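Local coordinates for protein probable enoyl-CoA hydratase/isomerase (Pseudomonas aeruginosa, PDB 7CRD) that belongs to the crotonase-like enoyl-CoA hydratase/isomerase family, binds coenzyme A and probably shifts the double bond of enoyl-CoA thioesters, at residues L40-D45 with L89-P94; R49-T54 with K93-A98; V119-R124 with L178-T183; T135-S140 with D227-R232. All coordinates share one frame; numbering follows the deposited sequence.

Contact 1: residues L40-D45 with L89-P94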
loop_
_atom_site.group_PDB
_atom_site.type_symbol
_atom_site.label_atom_id
_atom_site.label_comp_id
_atom_site.label_asym_id
_atom_site.label_seq_id
_atom_site.Cartn_x
_atom_site.Cartn_y
_atom_site.Cartn_z
ATOM N N LEU A 40 14.236 2.825 -3.572
ATOM C CA LEU A 40 15.661 2.544 -3.301
ATOM C C LEU A 40 16.548 3.756 -3.652
ATOM O O LEU A 40 17.474 3.963 -2.974
ATOM C CB LEU A 40 16.055 1.249 -4.010
ATOM C CG LEU A 40 15.328 0.012 -3.512
ATOM C CD1 LEU A 40 15.694 -1.209 -4.306
ATOM C CD2 LEU A 40 15.574 -0.206 -2.052
ATOM N N GLU A 41 16.260 4.467 -4.724
ATOM C CA GLU A 41 16.981 5.706 -5.099
ATOM C C GLU A 41 16.684 6.786 -4.046
ATOM O O GLU A 41 17.582 7.452 -3.625
ATOM C CB GLU A 41 16.426 6.232 -6.425
ATOM C CG GLU A 41 17.081 5.650 -7.669
ATOM C CD GLU A 41 16.386 5.792 -9.021
ATOM O OE1 GLU A 41 16.890 5.227 -9.988
ATOM O OE2 GLU A 41 15.360 6.442 -9.099
ATOM N N ALA A 42 15.431 6.915 -3.633
ATOM C CA ALA A 42 15.044 7.938 -2.648
ATOM C C ALA A 42 15.786 7.677 -1.347
ATOM O O ALA A 42 16.276 8.606 -0.742
ATOM C CB ALA A 42 13.570 7.869 -2.422
ATOM N N GLN A 43 15.849 6.416 -0.974
ATOM C CA GLN A 43 16.525 6.030 0.256
ATOM C C GLN A 43 17.988 6.443 0.240
ATOM O O GLN A 43 18.543 6.799 1.285
ATOM C CB GLN A 43 16.386 4.516 0.446
ATOM C CG GLN A 43 17.269 3.866 1.493
ATOM C CD GLN A 43 16.757 2.488 1.893
ATOM O OE1 GLN A 43 15.651 2.081 1.513
ATOM N NE2 GLN A 43 17.554 1.761 2.665
ATOM N N ALA A 44 18.624 6.415 -0.929
ATOM C CA ALA A 44 20.037 6.765 -1.033
ATOM C C ALA A 44 20.276 8.252 -1.264
ATOM O O ALA A 44 21.396 8.727 -1.045
ATOM C CB ALA A 44 20.691 5.962 -2.163
ATOM N N ASP A 45 19.258 8.998 -1.692
ATOM C CA ASP A 45 19.409 10.408 -2.041
ATOM C C ASP A 45 19.193 11.256 -0.792
ATOM O O ASP A 45 18.061 11.388 -0.311
ATOM C CB ASP A 45 18.429 10.785 -3.151
ATOM C CG ASP A 45 18.580 12.231 -3.609
ATOM O OD1 ASP A 45 19.568 12.890 -3.225
ATOM O OD2 ASP A 45 17.707 12.712 -4.361
ATOM N N LEU A 89 8.564 -1.716 3.125
ATOM C CA LEU A 89 8.667 -2.207 4.493
ATOM C C LEU A 89 9.943 -1.721 5.167
ATOM O O LEU A 89 9.928 -1.335 6.345
ATOM C CB LEU A 89 8.624 -3.735 4.495
ATOM C CG LEU A 89 8.938 -4.403 5.835
ATOM C CD1 LEU A 89 7.752 -4.156 6.763
ATOM C CD2 LEU A 89 9.183 -5.868 5.651
ATOM N N GLU A 90 11.060 -1.733 4.443
ATOM C CA GLU A 90 12.347 -1.378 5.026
ATOM C C GLU A 90 12.695 0.087 4.851
ATOM O O GLU A 90 13.763 0.507 5.307
ATOM C CB GLU A 90 13.461 -2.222 4.404
ATOM C CG GLU A 90 13.121 -3.681 4.297
ATOM C CD GLU A 90 13.349 -4.412 5.594
ATOM O OE1 GLU A 90 13.807 -3.773 6.567
ATOM O OE2 GLU A 90 13.075 -5.631 5.637
ATOM N N PHE A 91 11.841 0.861 4.193
ATOM C CA PHE A 91 12.173 2.238 3.847
ATOM C C PHE A 91 12.404 3.061 5.113
ATOM O O PHE A 91 11.520 3.112 5.981
ATOM C CB PHE A 91 11.061 2.846 3.001
ATOM C CG PHE A 91 11.437 4.150 2.356
ATOM C CD1 PHE A 91 12.343 4.187 1.306
ATOM C CD2 PHE A 91 10.890 5.338 2.806
ATOM C CE1 PHE A 91 12.693 5.395 0.720
ATOM C CE2 PHE A 91 11.218 6.547 2.221
ATOM C CZ PHE A 91 12.123 6.579 1.177
ATOM N N PRO A 92 13.565 3.695 5.271
ATOM C CA PRO A 92 13.901 4.312 6.559
ATOM C C PRO A 92 13.411 5.736 6.740
ATOM O O PRO A 92 13.471 6.232 7.871
ATOM C CB PRO A 92 15.433 4.274 6.546
ATOM C CG PRO A 92 15.753 4.504 5.096
ATOM C CD PRO A 92 14.726 3.684 4.353
ATOM N N LYS A 93 12.948 6.401 5.694
ATOM C CA LYS A 93 12.508 7.783 5.750
ATOM C C LYS A 93 10.985 7.860 5.821
ATOM O O LYS A 93 10.290 6.876 5.549
ATOM C CB LYS A 93 13.033 8.540 4.526
ATOM C CG LYS A 93 14.560 8.744 4.537
ATOM C CD LYS A 93 15.083 9.218 3.175
ATOM C CE LYS A 93 16.608 9.259 3.120
ATOM N NZ LYS A 93 17.100 9.694 1.764
ATOM N N PRO A 94 10.419 9.005 6.206
ATOM C CA PRO A 94 8.952 9.103 6.259
ATOM C C PRO A 94 8.317 8.855 4.898
ATOM O O PRO A 94 8.798 9.336 3.870
ATOM C CB PRO A 94 8.710 10.538 6.744
ATOM C CG PRO A 94 9.920 10.833 7.566
ATOM C CD PRO A 94 11.059 10.187 6.819
HETATM O O HOH W 1 16.214 0.055 4.705
#
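Lys-93 reaches the C-terminal end of helix 29-44 and sets its ammonium group against the last carbonyls, beginning with O of Ala-42, while Phe-91 and Pro-92 pack beside the last turn. In this crotonase-like fold the loop between helix 80-89 and strand 95-99 is thereby fastened to a helix that precedes the neighbouring strand. NZ of Lys-93 donates to O of Ala-42 at 2.9 Å, approaching in the carbonyl plane, and makes a weak bond to O of Gln-43 at 3.3 Å; O of Val-48 is a further acceptor. A lysine suits this place, since the last carbonyls of a helix are at most partly supplied with amide donors and their partial negative charge probably favours a cation. O of Ala-42 is shared, because it also accepts from N of Asp-45. The extended side chain of Gln-43, with CG anti to its N (chi1 167°), lies across the Pro-92 ring, its CD 3.4 Å from CD of Pro-92. The edge of the Phe-91 ring meets N of Gln-43 and CB of Ala-42, 4.1 Å from CZ of Phe-91. At the outer end, one water accepts from NE2 of Gln-43 at 3.0 Å and donates to O of Glu-90 at 2.6 Å.

Contact 2: residues R49-T54 with K93-A98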
loop_
_atom_site.group_PDB
_atom_site.type_symbol
_atom_site.label_atom_id
_atom_site.label_comp_id
_atom_site.label_asym_id
_atom_site.label_seq_id
_atom_site.Cartn_x
_atom_site.Cartn_y
_atom_site.Cartn_z
ATOM N N ARG A 49 13.936 13.731 1.665
ATOM C CA ARG A 49 13.697 13.568 3.082
ATOM C C ARG A 49 12.373 12.887 3.384
ATOM O O ARG A 49 12.254 12.228 4.418
ATOM C CB ARG A 49 13.742 14.937 3.754
ATOM C CG ARG A 49 15.140 15.530 3.798
ATOM C CD ARG A 49 15.074 16.653 4.773
ATOM N NE ARG A 49 14.241 16.151 5.859
ATOM C CZ ARG A 49 14.117 16.736 7.036
ATOM N NH1 ARG A 49 14.755 17.875 7.314
ATOM N NH2 ARG A 49 13.319 16.188 7.948
ATOM N N VAL A 50 11.393 13.017 2.494
ATOM C CA VAL A 50 10.051 12.467 2.667
ATOM C C VAL A 50 9.554 11.971 1.313
ATOM O O VAL A 50 9.788 12.615 0.286
ATOM C CB VAL A 50 9.069 13.516 3.246
ATOM C CG1 VAL A 50 7.671 12.926 3.367
ATOM C CG2 VAL A 50 9.554 14.044 4.603
ATOM N N VAL A 51 8.852 10.833 1.312
ATOM C CA VAL A 51 8.214 10.295 0.114
ATOM C C VAL A 51 6.698 10.345 0.278
ATOM O O VAL A 51 6.166 9.994 1.339
ATOM C CB VAL A 51 8.705 8.857 -0.164
ATOM C CG1 VAL A 51 7.853 8.188 -1.255
ATOM C CG2 VAL A 51 10.175 8.874 -0.559
ATOM N N LEU A 52 6.002 10.781 -0.774
ATOM C CA LEU A 52 4.541 10.787 -0.820
ATOM C C LEU A 52 4.079 9.836 -1.911
ATOM O O LEU A 52 4.605 9.868 -3.028
ATOM C CB LEU A 52 3.981 12.191 -1.091
ATOM C CG LEU A 52 2.468 12.267 -1.376
ATOM C CD1 LEU A 52 1.663 12.013 -0.103
ATOM C CD2 LEU A 52 2.048 13.600 -2.005
ATOM N N ILE A 53 3.103 8.994 -1.592
ATOM C CA ILE A 53 2.535 8.048 -2.545
ATOM C C ILE A 53 1.075 8.408 -2.763
ATOM O O ILE A 53 0.321 8.562 -1.794
ATOM C CB ILE A 53 2.665 6.594 -2.053
ATOM C CG1 ILE A 53 4.119 6.255 -1.757
ATOM C CG2 ILE A 53 2.135 5.625 -3.123
ATOM C CD1 ILE A 53 4.300 4.821 -1.288
ATOM N N THR A 54 0.668 8.525 -4.029
ATOM C CA THR A 54 -0.696 8.930 -4.323
ATOM C C THR A 54 -1.085 8.449 -5.712
ATOM O O THR A 54 -0.233 8.164 -6.556
ATOM C CB THR A 54 -0.851 10.452 -4.231
ATOM O OG1 THR A 54 -2.227 10.802 -4.389
ATOM C CG2 THR A 54 -0.024 11.113 -5.327
ATOM N N LYS A 93 12.948 6.401 5.694
ATOM C CA LYS A 93 12.508 7.783 5.750
ATOM C C LYS A 93 10.985 7.860 5.821
ATOM O O LYS A 93 10.290 6.876 5.549
ATOM C CB LYS A 93 13.033 8.540 4.526
ATOM C CG LYS A 93 14.560 8.744 4.537
ATOM C CD LYS A 93 15.083 9.218 3.175
ATOM C CE LYS A 93 16.608 9.259 3.120
ATOM N NZ LYS A 93 17.100 9.694 1.764
ATOM N N PRO A 94 10.419 9.005 6.206
ATOM C CA PRO A 94 8.952 9.103 6.259
ATOM C C PRO A 94 8.317 8.855 4.898
ATOM O O PRO A 94 8.798 9.336 3.870
ATOM C CB PRO A 94 8.710 10.538 6.744
ATOM C CG PRO A 94 9.920 10.833 7.566
ATOM C CD PRO A 94 11.059 10.187 6.819
ATOM N N VAL A 95 7.240 8.067 4.904
ATOM C CA VAL A 95 6.390 7.827 3.736
ATOM C C VAL A 95 4.981 8.249 4.093
ATOM O O VAL A 95 4.456 7.829 5.132
ATOM C CB VAL A 95 6.367 6.343 3.323
ATOM C CG1 VAL A 95 5.597 6.175 2.006
ATOM C CG2 VAL A 95 7.733 5.821 3.172
ATOM N N ILE A 96 4.351 9.012 3.208
ATOM C CA ILE A 96 3.010 9.549 3.415
ATOM C C ILE A 96 2.136 9.104 2.252
ATOM O O ILE A 96 2.521 9.256 1.089
ATOM C CB ILE A 96 3.033 11.084 3.520
ATOM C CG1 ILE A 96 3.910 11.533 4.682
ATOM C CG2 ILE A 96 1.589 11.636 3.658
ATOM C CD1 ILE A 96 3.944 13.065 4.830
ATOM N N ALA A 97 0.979 8.541 2.559
ATOM C CA ALA A 97 0.005 8.180 1.544
ATOM C C ALA A 97 -1.098 9.233 1.468
ATOM O O ALA A 97 -1.624 9.673 2.495
ATOM C CB ALA A 97 -0.610 6.812 1.849
ATOM N N ALA A 98 -1.486 9.600 0.245
ATOM C CA ALA A 98 -2.636 10.473 0.018
ATOM C C ALA A 98 -3.610 9.710 -0.865
ATOM O O ALA A 98 -3.348 9.510 -2.058
ATOM C CB ALA A 98 -2.220 11.796 -0.620
#
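Val-51 and Ile-53 exchange four backbone hydrogen bonds with 93-98 in the regular alternation of parallel strands. N of Val-51 donates to O of Pro-94, and its O accepts from N of Ile-96 at 2.8 Å; N of Ile-53 donates to O of Ile-96, and its O accepts from N of Ala-98 at 2.9 Å. The first of these is nearly straight, with 174° at the hydrogen. At the far end OG1 of Thr-54, placed anti to the backbone N (chi1 -174°), donates to O of Ala-98 at 2.9 Å, tilted from the carbonyl plane; OG1 is also bonded to N of Gly-56, so a hydroxyl suits this buried strand end. Between the bonds, CA of Val-95 lies 3.2 Å from O of Val-51 in a CA-H...O contact.

Branched residues fill both faces. On one, CD1 of Leu-52 lies 3.8 Å from CG2 of Ile-96 and 3.9 Å from CB of Ala-98, whose small side chain admits it; helix 182-196 packs over Val-50, Leu-52 and Thr-54. On the other, CD1 of Ile-53 meets CG1 of Val-95 at 3.8 Å. Proline fits at 94, before the strand proper: it has no N-H to donate, yet its carbonyl serves the ladder, and its CD rests against O of Arg-49. The two strands, joined through helical connections and inclined by 23°, are neighbouring inner strands of the beta-sheet of the crotonase fold.

Contact 3: residues V119-R124 with L178-T183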
loop_
_atom_site.group_PDB
_atom_site.type_symbol
_atom_site.label_atom_id
_atom_site.label_comp_id
_atom_site.label_asym_id
_atom_site.label_seq_id
_atom_site.Cartn_x
_atom_site.Cartn_y
_atom_site.Cartn_z
ATOM N N VAL A 119 -6.759 10.206 3.801
ATOM C CA VAL A 119 -7.735 9.643 2.883
ATOM C C VAL A 119 -8.862 10.647 2.690
ATOM O O VAL A 119 -9.164 11.451 3.579
ATOM C CB VAL A 119 -8.289 8.298 3.410
ATOM C CG1 VAL A 119 -7.165 7.294 3.675
ATOM C CG2 VAL A 119 -9.047 8.525 4.705
ATOM N N GLY A 120 -9.488 10.602 1.516
ATOM C CA GLY A 120 -10.762 11.284 1.355
ATOM C C GLY A 120 -11.816 10.573 2.180
ATOM O O GLY A 120 -11.822 9.348 2.286
ATOM N N ARG A 121 -12.723 11.345 2.792
ATOM C CA ARG A 121 -13.666 10.673 3.674
ATOM C C ARG A 121 -14.555 9.680 2.930
ATOM O O ARG A 121 -15.031 8.719 3.543
ATOM C CB ARG A 121 -14.507 11.698 4.434
ATOM C CG ARG A 121 -15.511 12.428 3.599
ATOM C CD ARG A 121 -16.253 13.482 4.465
ATOM N NE ARG A 121 -15.325 14.187 5.338
ATOM C CZ ARG A 121 -14.954 15.456 5.190
ATOM N NH1 ARG A 121 -14.083 15.983 6.040
ATOM N NH2 ARG A 121 -15.458 16.201 4.210
ATOM N N ASN A 122 -14.765 9.861 1.622
ATOM C CA ASN A 122 -15.537 8.909 0.836
ATOM C C ASN A 122 -14.666 7.960 0.022
ATOM O O ASN A 122 -15.179 7.282 -0.874
ATOM C CB ASN A 122 -16.514 9.640 -0.095
ATOM C CG ASN A 122 -17.589 10.366 0.671
ATOM O OD1 ASN A 122 -18.539 9.747 1.170
ATOM N ND2 ASN A 122 -17.421 11.675 0.830
ATOM N N ALA A 123 -13.374 7.878 0.321
ATOM C CA ALA A 123 -12.564 6.839 -0.302
ATOM C C ALA A 123 -13.168 5.470 0.011
ATOM O O ALA A 123 -13.940 5.307 0.961
ATOM C CB ALA A 123 -11.120 6.927 0.188
ATOM N N ARG A 124 -12.821 4.469 -0.804
ATOM C CA ARG A 124 -13.385 3.127 -0.651
ATOM C C ARG A 124 -12.263 2.121 -0.516
ATOM O O ARG A 124 -11.599 1.797 -1.502
ATOM C CB ARG A 124 -14.262 2.747 -1.830
ATOM C CG ARG A 124 -15.496 3.606 -1.882
ATOM C CD ARG A 124 -16.216 3.424 -3.182
ATOM N NE ARG A 124 -17.390 4.288 -3.211
ATOM C CZ ARG A 124 -18.398 4.132 -4.059
ATOM N NH1 ARG A 124 -18.347 3.146 -4.953
ATOM N NH2 ARG A 124 -19.443 4.967 -4.023
ATOM N N LEU A 178 -10.426 13.482 5.009
ATOM C CA LEU A 178 -10.548 14.866 4.589
ATOM C C LEU A 178 -11.559 14.989 3.459
ATOM O O LEU A 178 -12.059 13.996 2.911
ATOM C CB LEU A 178 -9.184 15.413 4.160
ATOM C CG LEU A 178 -8.115 15.184 5.244
ATOM C CD1 LEU A 178 -6.725 14.936 4.659
ATOM C CD2 LEU A 178 -8.107 16.341 6.203
ATOM N N GLU A 179 -11.877 16.237 3.129
ATOM C CA GLU A 179 -12.668 16.502 1.941
ATOM C C GLU A 179 -12.034 15.818 0.740
ATOM O O GLU A 179 -10.835 15.952 0.492
ATOM C CB GLU A 179 -12.769 18.007 1.703
ATOM C CG GLU A 179 -13.458 18.360 0.404
ATOM C CD GLU A 179 -13.591 19.869 0.198
ATOM O OE1 GLU A 179 -13.761 20.593 1.200
ATOM O OE2 GLU A 179 -13.530 20.325 -0.967
ATOM N N ASP A 180 -12.849 15.090 -0.012
ATOM C CA ASP A 180 -12.332 14.274 -1.097
ATOM C C ASP A 180 -11.693 15.122 -2.186
ATOM O O ASP A 180 -12.156 16.222 -2.505
ATOM C CB ASP A 180 -13.449 13.423 -1.687
ATOM C CG ASP A 180 -14.042 12.481 -0.671
ATOM O OD1 ASP A 180 -15.055 12.851 -0.049
ATOM O OD2 ASP A 180 -13.485 11.374 -0.486
ATOM N N GLY A 181 -10.617 14.594 -2.755
ATOM C CA GLY A 181 -9.973 15.212 -3.886
ATOM C C GLY A 181 -8.651 15.866 -3.581
ATOM O O GLY A 181 -7.813 15.333 -2.828
ATOM N N ALA A 182 -8.458 17.044 -4.185
ATOM C CA ALA A 182 -7.180 17.738 -4.109
ATOM C C ALA A 182 -6.819 18.097 -2.678
ATOM O O ALA A 182 -5.631 18.186 -2.348
ATOM C CB ALA A 182 -7.220 19.002 -4.972
ATOM N N THR A 183 -7.826 18.310 -1.822
ATOM C CA THR A 183 -7.572 18.595 -0.413
ATOM C C THR A 183 -6.715 17.509 0.230
ATOM O O THR A 183 -5.865 17.801 1.073
ATOM C CB THR A 183 -8.892 18.723 0.348
ATOM O OG1 THR A 183 -9.697 19.757 -0.237
ATOM C CG2 THR A 183 -8.631 19.058 1.808
#
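Val-119 opens the contact through its backbone: its O accepts from N of Leu-178 at 2.8 Å, while its side chain starts away from 178-183 and packs on Ala-174 and Ala-177. Gly-120 follows as the parallel bridge partner of Leu-178, and its CA approaches O of Leu-178 in a CA-H...O contact. Glycine suits this position because a beta carbon would run into OD2 of Asp-180, which already lies 3.2 Å from C of Gly-120. A type I beta turn runs from Gly-120 to Ala-123, closed by the bond from N of Ala-123 to O of Gly-120.

Arg-121 returns to Leu-178, its N donating to O of Leu-178 at 2.7 Å. With CG held between N and the carbonyl carbon (chi1 71°) and the chain bent further out, the guanidinium folds back over the Leu-178 to Glu-179 peptide; C of Leu-178 lies 3.7 Å above the guanidinium plane of Arg-121, toward its rim. Flat packing on a peptide suits a long, exposed arginine. Asn-122 is gripped by the carboxylate of Asp-180. Its N donates to the syn lone pair of OD2 at 2.9 Å, and its ND2 to OD1 at 2.8 Å, almost straight at 168° and close to its own amide plane. An aspartate here offers two oxygens to two donors and pins the turn.

Leu-178 ends the edge strand 176-178, beside strand 116-120, which has strand 95-99 as its other neighbour. Gly-181 then leads into helix 182-196, its N bonded to OD1 of Asn-100.

Contact 4: residues T135-S140 with D227-R232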
loop_
_atom_site.group_PDB
_atom_site.type_symbol
_atom_site.label_atom_id
_atom_site.label_comp_id
_atom_site.label_asym_id
_atom_site.label_seq_id
_atom_site.Cartn_x
_atom_site.Cartn_y
_atom_site.Cartn_z
ATOM N N THR A 135 -5.659 -15.126 -0.080
ATOM C CA THR A 135 -5.422 -14.982 1.343
ATOM C C THR A 135 -4.748 -13.647 1.629
ATOM O O THR A 135 -4.359 -12.931 0.698
ATOM C CB THR A 135 -4.540 -16.147 1.844
ATOM O OG1 THR A 135 -3.508 -16.408 0.887
ATOM C CG2 THR A 135 -5.382 -17.409 2.065
ATOM N N PRO A 136 -4.581 -13.272 2.909
ATOM C CA PRO A 136 -3.989 -11.958 3.227
ATOM C C PRO A 136 -2.542 -11.809 2.774
ATOM O O PRO A 136 -1.763 -12.772 2.751
ATOM C CB PRO A 136 -4.072 -11.886 4.758
ATOM C CG PRO A 136 -5.159 -12.833 5.145
ATOM C CD PRO A 136 -5.090 -13.950 4.120
ATOM N N GLU A 137 -2.153 -10.569 2.482
ATOM C CA GLU A 137 -0.771 -10.297 2.103
ATOM C C GLU A 137 -0.258 -9.020 2.758
ATOM O O GLU A 137 -0.985 -8.311 3.468
ATOM C CB GLU A 137 -0.591 -10.228 0.580
ATOM C CG GLU A 137 -1.662 -9.526 -0.185
ATOM C CD GLU A 137 -1.528 -8.008 -0.142
ATOM O OE1 GLU A 137 -1.477 -7.372 -1.223
ATOM O OE2 GLU A 137 -1.502 -7.446 0.970
ATOM N N PHE A 138 1.043 -8.770 2.530
ATOM C CA PHE A 138 1.781 -7.605 3.040
ATOM C C PHE A 138 1.742 -7.508 4.569
ATOM O O PHE A 138 1.770 -6.403 5.141
ATOM C CB PHE A 138 1.280 -6.297 2.402
ATOM C CG PHE A 138 2.387 -5.288 2.133
ATOM C CD1 PHE A 138 2.166 -4.223 1.287
ATOM C CD2 PHE A 138 3.640 -5.426 2.711
ATOM C CE1 PHE A 138 3.160 -3.283 1.043
ATOM C CE2 PHE A 138 4.640 -4.487 2.471
ATOM C CZ PHE A 138 4.387 -3.420 1.628
ATOM N N GLY A 139 1.670 -8.644 5.247
ATOM C CA GLY A 139 1.680 -8.622 6.696
ATOM C C GLY A 139 0.350 -8.275 7.330
ATOM O O GLY A 139 0.276 -8.149 8.557
ATOM N N SER A 140 -0.712 -8.137 6.535
ATOM C CA SER A 140 -2.002 -7.748 7.097
ATOM C C SER A 140 -2.574 -8.806 8.040
ATOM O O SER A 140 -3.350 -8.460 8.940
ATOM C CB SER A 140 -2.983 -7.441 5.965
ATOM O OG SER A 140 -3.181 -8.577 5.142
ATOM N N ASP A 227 4.093 -17.373 0.390
ATOM C CA ASP A 227 4.123 -18.784 0.002
ATOM C C ASP A 227 2.713 -19.317 -0.198
ATOM O O ASP A 227 2.409 -19.958 -1.217
ATOM C CB ASP A 227 4.838 -19.604 1.077
ATOM C CG ASP A 227 6.340 -19.517 0.980
ATOM O OD1 ASP A 227 6.824 -19.177 -0.101
ATOM O OD2 ASP A 227 7.035 -19.834 1.965
ATOM N N ILE A 228 1.840 -19.060 0.785
ATOM C CA ILE A 228 0.443 -19.478 0.709
ATOM C C ILE A 228 -0.242 -18.804 -0.473
ATOM O O ILE A 228 -0.956 -19.446 -1.259
ATOM C CB ILE A 228 -0.281 -19.158 2.036
ATOM C CG1 ILE A 228 0.297 -19.985 3.201
ATOM C CG2 ILE A 228 -1.780 -19.390 1.910
ATOM C CD1 ILE A 228 -0.004 -21.474 3.115
ATOM N N PHE A 229 -0.014 -17.512 -0.628
ATOM C CA PHE A 229 -0.697 -16.741 -1.689
ATOM C C PHE A 229 -0.300 -17.279 -3.063
ATOM O O PHE A 229 -1.135 -17.460 -3.902
ATOM C CB PHE A 229 -0.290 -15.275 -1.552
ATOM C CG PHE A 229 -1.144 -14.280 -2.286
ATOM C CD1 PHE A 229 -2.187 -13.628 -1.651
ATOM C CD2 PHE A 229 -0.889 -13.967 -3.600
ATOM C CE1 PHE A 229 -2.956 -12.703 -2.326
ATOM C CE2 PHE A 229 -1.649 -13.027 -4.268
ATOM C CZ PHE A 229 -2.692 -12.416 -3.640
ATOM N N SER A 230 0.978 -17.541 -3.243
ATOM C CA SER A 230 1.466 -18.065 -4.532
ATOM C C SER A 230 0.844 -19.447 -4.769
ATOM O O SER A 230 0.373 -19.680 -5.843
ATOM C CB SER A 230 2.940 -18.115 -4.519
ATOM O OG SER A 230 3.369 -19.038 -5.473
ATOM N N THR A 231 0.796 -20.284 -3.742
ATOM C CA THR A 231 0.161 -21.598 -3.852
ATOM C C THR A 231 -1.299 -21.469 -4.247
ATOM O O THR A 231 -1.785 -22.178 -5.138
ATOM C CB THR A 231 0.271 -22.370 -2.533
ATOM O OG1 THR A 231 1.635 -22.754 -2.298
ATOM C CG2 THR A 231 -0.588 -23.615 -2.581
ATOM N N ARG A 232 -2.020 -20.551 -3.596
ATOM C CA ARG A 232 -3.431 -20.384 -3.914
ATOM C C ARG A 232 -3.638 -19.847 -5.319
ATOM O O ARG A 232 -4.588 -20.253 -5.994
ATOM C CB ARG A 232 -4.089 -19.482 -2.881
ATOM C CG ARG A 232 -4.068 -20.145 -1.517
ATOM C CD ARG A 232 -5.107 -19.565 -0.612
ATOM N NE ARG A 232 -6.423 -19.709 -1.223
ATOM C CZ ARG A 232 -7.284 -20.669 -0.917
ATOM N NH1 ARG A 232 -6.987 -21.550 0.034
ATOM N NH2 ARG A 232 -8.447 -20.730 -1.552
#
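Thr-135 presses its side chain and carbonyl against one side of helix 215-233, where Ile-228 and Phe-229 are followed one turn later by Arg-232. From CB its two branches part. OG1, set between N and the carbonyl carbon (chi1 41°), comes 3.6 Å from CG2 of Ile-228 and also nears CA of Phe-229. CG2, the methyl tip, meets CD of Arg-232 at 3.4 Å and lies 4.1 Å from CG2 of Ile-228. A beta-branched residue suits this place: its two short branches fit between Ile-228 and Arg-232, OG1 being met here by carbon atoms. Arg-232 lends its aliphatic part, while its charged end is held just beyond: NE by O of Gly-133, earlier in the same loop, and NH2 by a salt bridge to Glu-237.

O of Thr-135 lies in the plane of the Phe-229 ring, at its edge, 3.3 Å from CD1. Beyond it, CG of Glu-137 is 4.0 Å from CE1 of Phe-229, and OE2 of Glu-137 is bonded to OG1 of Thr-109. The Glu-137 side chain is about 7 Å from that of Asn-64, which binds coenzyme A. A type I' beta turn starts at Glu-137, its O accepting from N and OG of Ser-140. Between 135-140 and 227-232 the chemistry is thus van der Waals packing, helped probably by weak attraction between the carbonyl oxygen and the positively polarised ring edge, with polar ties from loop to helix just beside it.

In the fold
Contact 2 is the buried one, a parallel strand pair with regular backbone bonding and apolar side chains. Contact 1 shares Lys-93 and Pro-94 with it and leans on it directly, CZ of Phe-91 lying 3.5 Å from CG2 of Val-51; it is partly buried and relies on a lysine at a helix end. Contact 3, partly buried with exposed residues at its turn, reaches the same sheet at its 176-178 edge, its centre about 17 Å from that of contact 2; there charged and amide side chains supplement the strand bonds. Contact 4 lies at the surface, on the opposite side of the chain's centre from contacts 2 and 3; its own atoms meet by packing, nearer the coenzyme A site.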